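Local atomic coordinates of pectate lyase (Bacillus subtilis, PDB entry 5AMV), a protein that cleaves polygalacturonate, the pectin backbone, by calcium-dependent beta-elimination, leaving oligosaccharides with unsaturated galacturonosyl groups at their non-reducing ends. Residues 152-156 and 157-161; 194-198 and 199-203. All blocks are in the same frame, centred on the assembly; numbering follows the deposited sequence.

Contact 1: residues 152-156 and 157-161; sequences VIIRN and IEFQD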
loop_
_atom_site.group_PDB
_atom_site.type_symbol
_atom_site.label_atom_id
_atom_site.label_comp_id
_atom_site.label_asym_id
_atom_site.label_seq_id
_atom_site.Cartn_x
_atom_site.Cartn_y
_atom_site.Cartn_z
ATOM N N VAL A 152 7.423 1.740 14.082
ATOM C CA VAL A 152 5.991 2.000 14.026
ATOM C C VAL A 152 5.236 0.718 13.773
ATOM O O VAL A 152 5.612 -0.071 12.884
ATOM C CB VAL A 152 5.633 3.081 12.927
ATOM C CG1 VAL A 152 4.109 3.201 12.751
ATOM C CG2 VAL A 152 6.238 4.473 13.275
ATOM N N ILE A 153 4.144 0.537 14.521
ATOM C CA ILE A 153 3.302 -0.650 14.393
ATOM C C ILE A 153 1.876 -0.202 14.046
ATOM O O ILE A 153 1.344 0.647 14.727
ATOM C CB ILE A 153 3.313 -1.471 15.705
ATOM C CG1 ILE A 153 4.724 -2.035 15.960
ATOM C CG2 ILE A 153 2.276 -2.579 15.663
ATOM C CD1 ILE A 153 4.858 -2.694 17.338
ATOM N N ILE A 154 1.282 -0.806 13.010
ATOM C CA ILE A 154 -0.109 -0.533 12.622
ATOM C C ILE A 154 -0.825 -1.889 12.497
ATOM O O ILE A 154 -0.414 -2.709 11.672
ATOM C CB ILE A 154 -0.183 0.175 11.234
ATOM C CG1 ILE A 154 0.746 1.420 11.168
ATOM C CG2 ILE A 154 -1.656 0.474 10.876
ATOM C CD1 ILE A 154 0.381 2.549 12.105
ATOM N N ARG A 155 -1.884 -2.123 13.284
ATOM C CA ARG A 155 -2.575 -3.410 13.307
ATOM C C ARG A 155 -4.089 -3.289 13.469
ATOM O O ARG A 155 -4.573 -2.397 14.165
ATOM C CB ARG A 155 -2.056 -4.341 14.435
ATOM C CG ARG A 155 -0.512 -4.518 14.413
ATOM C CD ARG A 155 0.029 -5.372 15.575
ATOM N NE ARG A 155 -0.365 -6.773 15.416
ATOM C CZ ARG A 155 -0.232 -7.690 16.370
ATOM N NH1 ARG A 155 0.235 -7.360 17.569
ATOM N NH2 ARG A 155 -0.609 -8.939 16.134
ATOM N N ASN A 156 -4.789 -4.259 12.903
ATOM C CA ASN A 156 -6.201 -4.527 13.198
ATOM C C ASN A 156 -7.131 -3.370 12.825
ATOM O O ASN A 156 -8.115 -3.087 13.536
ATOM C CB ASN A 156 -6.396 -4.891 14.681
ATOM C CG ASN A 156 -7.730 -5.550 14.923
ATOM O OD1 ASN A 156 -8.133 -6.433 14.163
ATOM N ND2 ASN A 156 -8.394 -5.173 16.025
ATOM N N ILE A 157 -6.813 -2.722 11.698
ATOM C CA ILE A 157 -7.615 -1.603 11.187
ATOM C C ILE A 157 -7.974 -1.875 9.726
ATOM O O ILE A 157 -7.133 -2.314 8.957
ATOM C CB ILE A 157 -6.839 -0.259 11.255
ATOM C CG1 ILE A 157 -6.551 0.156 12.703
ATOM C CG2 ILE A 157 -7.599 0.912 10.525
ATOM C CD1 ILE A 157 -5.232 0.961 12.808
ATOM N N GLU A 158 -9.193 -1.517 9.377
ATOM C CA GLU A 158 -9.666 -1.561 7.993
ATOM C C GLU A 158 -9.516 -0.146 7.416
ATOM O O GLU A 158 -10.170 0.796 7.866
ATOM C CB GLU A 158 -11.128 -2.045 7.890
ATOM C CG GLU A 158 -11.622 -2.012 6.417
ATOM C CD GLU A 158 -13.065 -2.463 6.262
ATOM O OE1 GLU A 158 -13.659 -2.946 7.262
ATOM O OE2 GLU A 158 -13.596 -2.372 5.138
ATOM N N PHE A 159 -8.641 -0.005 6.414
ATOM C CA PHE A 159 -8.469 1.288 5.720
ATOM C C PHE A 159 -9.286 1.231 4.451
ATOM O O PHE A 159 -9.136 0.296 3.683
ATOM C CB PHE A 159 -6.978 1.424 5.321
ATOM C CG PHE A 159 -6.065 1.674 6.483
ATOM C CD1 PHE A 159 -5.541 0.617 7.278
ATOM C CD2 PHE A 159 -5.714 2.980 6.803
ATOM C CE1 PHE A 159 -4.678 0.878 8.341
ATOM C CE2 PHE A 159 -4.861 3.262 7.876
ATOM C CZ PHE A 159 -4.341 2.221 8.650
ATOM N N GLN A 160 -10.134 2.230 4.213
ATOM C CA GLN A 160 -11.010 2.255 3.046
ATOM C C GLN A 160 -10.753 3.539 2.263
ATOM O O GLN A 160 -10.660 4.623 2.846
ATOM C CB GLN A 160 -12.470 2.303 3.491
ATOM C CG GLN A 160 -12.945 1.130 4.369
ATOM C CD GLN A 160 -14.446 1.237 4.613
ATOM O OE1 GLN A 160 -15.029 2.312 4.474
ATOM N NE2 GLN A 160 -15.071 0.137 4.941
ATOM N N ASP A 161 -10.698 3.388 0.935
ATOM C CA ASP A 161 -11.022 4.457 -0.004
ATOM C C ASP A 161 -10.232 5.738 0.241
ATOM O O ASP A 161 -10.795 6.771 0.632
ATOM C CB ASP A 161 -12.557 4.700 0.047
ATOM C CG ASP A 161 -13.067 5.523 -1.133
ATOM O OD1 ASP A 161 -12.318 5.746 -2.089
ATOM O OD2 ASP A 161 -14.227 5.953 -1.077
#

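Contact 2: residues 194-198 and 199-203; sequences IWIDH and CTFND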
loop_
_atom_site.group_PDB
_atom_site.type_symbol
_atom_site.label_atom_id
_atom_site.label_comp_id
_atom_site.label_asym_id
_atom_site.label_seq_id
_atom_site.Cartn_x
_atom_site.Cartn_y
_atom_site.Cartn_z
ATOM N N ILE A 194 9.127 -1.042 10.566
ATOM C CA ILE A 194 7.677 -0.912 10.490
ATOM C C ILE A 194 7.034 -2.284 10.415
ATOM O O ILE A 194 7.496 -3.133 9.710
ATOM C CB ILE A 194 7.243 -0.008 9.302
ATOM C CG1 ILE A 194 7.710 1.451 9.578
ATOM C CG2 ILE A 194 5.676 -0.026 9.081
ATOM C CD1 ILE A 194 7.889 2.267 8.383
ATOM N N TRP A 195 5.967 -2.455 11.188
ATOM C CA TRP A 195 5.145 -3.646 11.129
ATOM C C TRP A 195 3.708 -3.262 10.818
ATOM O O TRP A 195 3.102 -2.531 11.582
ATOM C CB TRP A 195 5.176 -4.405 12.473
ATOM C CG TRP A 195 4.522 -5.777 12.474
ATOM C CD1 TRP A 195 4.350 -6.634 11.414
ATOM C CD2 TRP A 195 4.071 -6.484 13.639
ATOM N NE1 TRP A 195 3.771 -7.832 11.859
ATOM C CE2 TRP A 195 3.585 -7.750 13.216
ATOM C CE3 TRP A 195 3.998 -6.144 15.010
ATOM C CZ2 TRP A 195 3.056 -8.689 14.115
ATOM C CZ3 TRP A 195 3.441 -7.078 15.904
ATOM C CH2 TRP A 195 2.990 -8.347 15.455
ATOM N N ILE A 196 3.191 -3.797 9.706
ATOM C CA ILE A 196 1.771 -3.629 9.334
ATOM C C ILE A 196 1.164 -5.003 9.387
ATOM O O ILE A 196 1.543 -5.881 8.597
ATOM C CB ILE A 196 1.599 -3.008 7.945
ATOM C CG1 ILE A 196 2.264 -1.608 7.895
ATOM C CG2 ILE A 196 0.076 -2.921 7.563
ATOM C CD1 ILE A 196 2.460 -1.048 6.490
ATOM N N ASP A 197 0.221 -5.211 10.308
ATOM C CA ASP A 197 -0.242 -6.594 10.541
ATOM C C ASP A 197 -1.758 -6.640 10.776
ATOM O O ASP A 197 -2.300 -5.774 11.470
ATOM C CB ASP A 197 0.553 -7.209 11.697
ATOM C CG ASP A 197 -0.029 -8.551 12.171
ATOM O OD1 ASP A 197 0.358 -9.613 11.624
ATOM O OD2 ASP A 197 -0.854 -8.530 13.116
ATOM N N HIS A 198 -2.425 -7.622 10.169
ATOM C CA HIS A 198 -3.865 -7.812 10.404
ATOM C C HIS A 198 -4.689 -6.555 10.103
ATOM O O HIS A 198 -5.633 -6.231 10.851
ATOM C CB HIS A 198 -4.154 -8.337 11.823
ATOM C CG HIS A 198 -3.914 -9.821 11.988
ATOM N ND1 HIS A 198 -2.743 -10.307 12.531
ATOM C CD2 HIS A 198 -4.669 -10.903 11.682
ATOM C CE1 HIS A 198 -2.778 -11.628 12.530
ATOM N NE2 HIS A 198 -3.940 -12.018 12.028
ATOM N N CYS A 199 -4.319 -5.858 9.021
ATOM C CA CYS A 199 -5.113 -4.751 8.525
ATOM C C CYS A 199 -5.827 -5.187 7.245
ATOM O O CYS A 199 -5.459 -6.185 6.630
ATOM C CB CYS A 199 -4.212 -3.538 8.238
ATOM S SG CYS A 199 -3.583 -2.757 9.708
ATOM N N THR A 200 -6.893 -4.464 6.884
ATOM C CA THR A 200 -7.642 -4.672 5.633
ATOM C C THR A 200 -7.555 -3.405 4.852
ATOM O O THR A 200 -7.558 -2.305 5.437
ATOM C CB THR A 200 -9.098 -5.057 5.949
ATOM O OG1 THR A 200 -9.090 -6.355 6.570
ATOM C CG2 THR A 200 -9.923 -5.139 4.643
ATOM N N PHE A 201 -7.416 -3.528 3.532
ATOM C CA PHE A 201 -7.292 -2.362 2.640
ATOM C C PHE A 201 -8.235 -2.576 1.472
ATOM O O PHE A 201 -8.157 -3.599 0.807
ATOM C CB PHE A 201 -5.835 -2.249 2.129
ATOM C CG PHE A 201 -4.828 -2.147 3.222
ATOM C CD1 PHE A 201 -4.492 -0.893 3.727
ATOM C CD2 PHE A 201 -4.215 -3.296 3.773
ATOM C CE1 PHE A 201 -3.577 -0.767 4.758
ATOM C CE2 PHE A 201 -3.284 -3.192 4.834
ATOM C CZ PHE A 201 -2.950 -1.931 5.329
ATOM N N ASN A 202 -9.131 -1.617 1.222
ATOM C CA ASN A 202 -10.052 -1.718 0.087
ATOM C C ASN A 202 -10.464 -0.327 -0.391
ATOM O O ASN A 202 -10.063 0.676 0.185
ATOM C CB ASN A 202 -11.287 -2.606 0.460
ATOM C CG ASN A 202 -12.033 -2.068 1.671
ATOM O OD1 ASN A 202 -12.455 -0.915 1.663
ATOM N ND2 ASN A 202 -12.179 -2.876 2.717
ATOM N N ASP A 203 -11.331 -0.281 -1.392
ATOM C CA ASP A 203 -11.732 1.016 -1.954
ATOM C C ASP A 203 -13.119 1.478 -1.466
ATOM O O ASP A 203 -13.740 2.331 -2.100
ATOM C CB ASP A 203 -11.647 0.958 -3.498
ATOM C CG ASP A 203 -10.214 1.017 -3.993
ATOM O OD1 ASP A 203 -9.277 1.275 -3.166
ATOM O OD2 ASP A 203 -10.019 0.812 -5.212
#

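Contact 1: residues 152-156 and 157-161
I154 and F159 meet first, and the contact is purely apolar: CG2 of I154 comes up to the edge of the F159 ring, near its plane, with CG2 3.9 Å from F159 CZ, and the two side chains cross at about a right angle. That methyl stands anti to the backbone nitrogen of I154, which turns it along the chain toward the second strand. I157 fills the inside of the bend. Its CD1 lies 4.1 Å from CG2 of I154, while its CG2 sits 3.6 Å above one face of the F159 ring, shifted toward the rim. CG1 of I157 also rests against the backbone, 3.5 Å from R155 O. Cutting I157 back to an alanine removes CD1 and CG2, and is likely to leave CG2 of I154 and that face of the F159 ring short of packing, opening a gap at the bend.

This is a corner of the right-handed parallel beta-helix, where strand 152-155 ends and strand 158-160 sets off in another face of the coil. N156 makes the bend with left-handed helical backbone angles (phi 63°, psi 38°). The ring of F159 points into the coil, where it meets F145 edge-to-face, while I157 leans on I131 and V140.

The polar groups lie on the other side of the chain. The amide of N156 is swung away from the apolar corner by a first torsion of -163°, which sets CG opposite the backbone nitrogen: ND2 gives hydrogen bonds to G135 O and G133 O, and OD1 accepts one from G396 N. Farther along, Q160 NE2 donates an almost straight bond to E158 OE2, 2.9 Å long. E158 OE2 lies in the plane of the Q160 amide, while NE2 meets that oxygen from well above the carboxylate plane.

Contact 2: residues 194-198 and 199-203
CG2 of I196 approaches F201 in the plane of its ring, 3.9 Å from F201 CZ, the two side chains crossing at roughly a right angle. This is the close-packed half of the corner. C199 completes it at the bend: its SG lies 4.2 Å from CG2 of I196 and 3.7 Å from D197 O, so the sulfur touches the I196 methyl in one direction and the backbone just before the bend in another, roughly at right angles. H198, with left-handed helical phi and psi, makes that bend.

The other half is looser across the segments, though it too is buried. The H198 side chain leads away from the second strand, and across the bend it offers little more than CB, 3.7 Å from C199 N. Its imidazole turns back instead to the preceding residue. ND1 donates to D197 OD2 over 2.7 Å, with the oxygen in the ring plane and the imidazole nitrogen 39° out of the carboxylate plane. The same OD2 also takes a salt bridge from R155 NE, and OD1 hydrogen-bonds with S238 OG, so both carboxylate oxygens are held and the group probably stays charged. The D197 CB packs over one face of the W195 indole, 3.2 Å above it toward the rim, and W195 NE1 joins S238 OG as well. T200 OG1 is paired with A395 N of the C-terminal tail.

Strand 235-245 covers the next level of the beta-helix: Y239 lies with its ring parallel to that of H198, Y242 meets F201, and N240 bonds to both C199 N and I196 O. Inward, I186 and I188 of strand 186-189 back I196, and on the preceding level C199 touches I154 of strand 152-155.

Overall arrangement
Following the chain from the N terminus, contact 1 comes first, joining strands 152-155 and 158-160 round a tight bend with no residues between its segments. The chain then makes one circuit of the beta-helix, passing the calcium ligand D184 and strand 186-189, and returns to make contact 2 between strands 194-197 and 200-202. The two follow in series, neither nesting nor crossing. They are the same corner on successive coils, the centres of contact 1 and contact 2 lying about 5 Å apart. Strand 152-155 pairs in parallel with 194-197, and 158-160 with 200-202, with a probable hydrogen bond from F159 N to T200 O. F159 and F201 also meet inside, their rings nearly parallel.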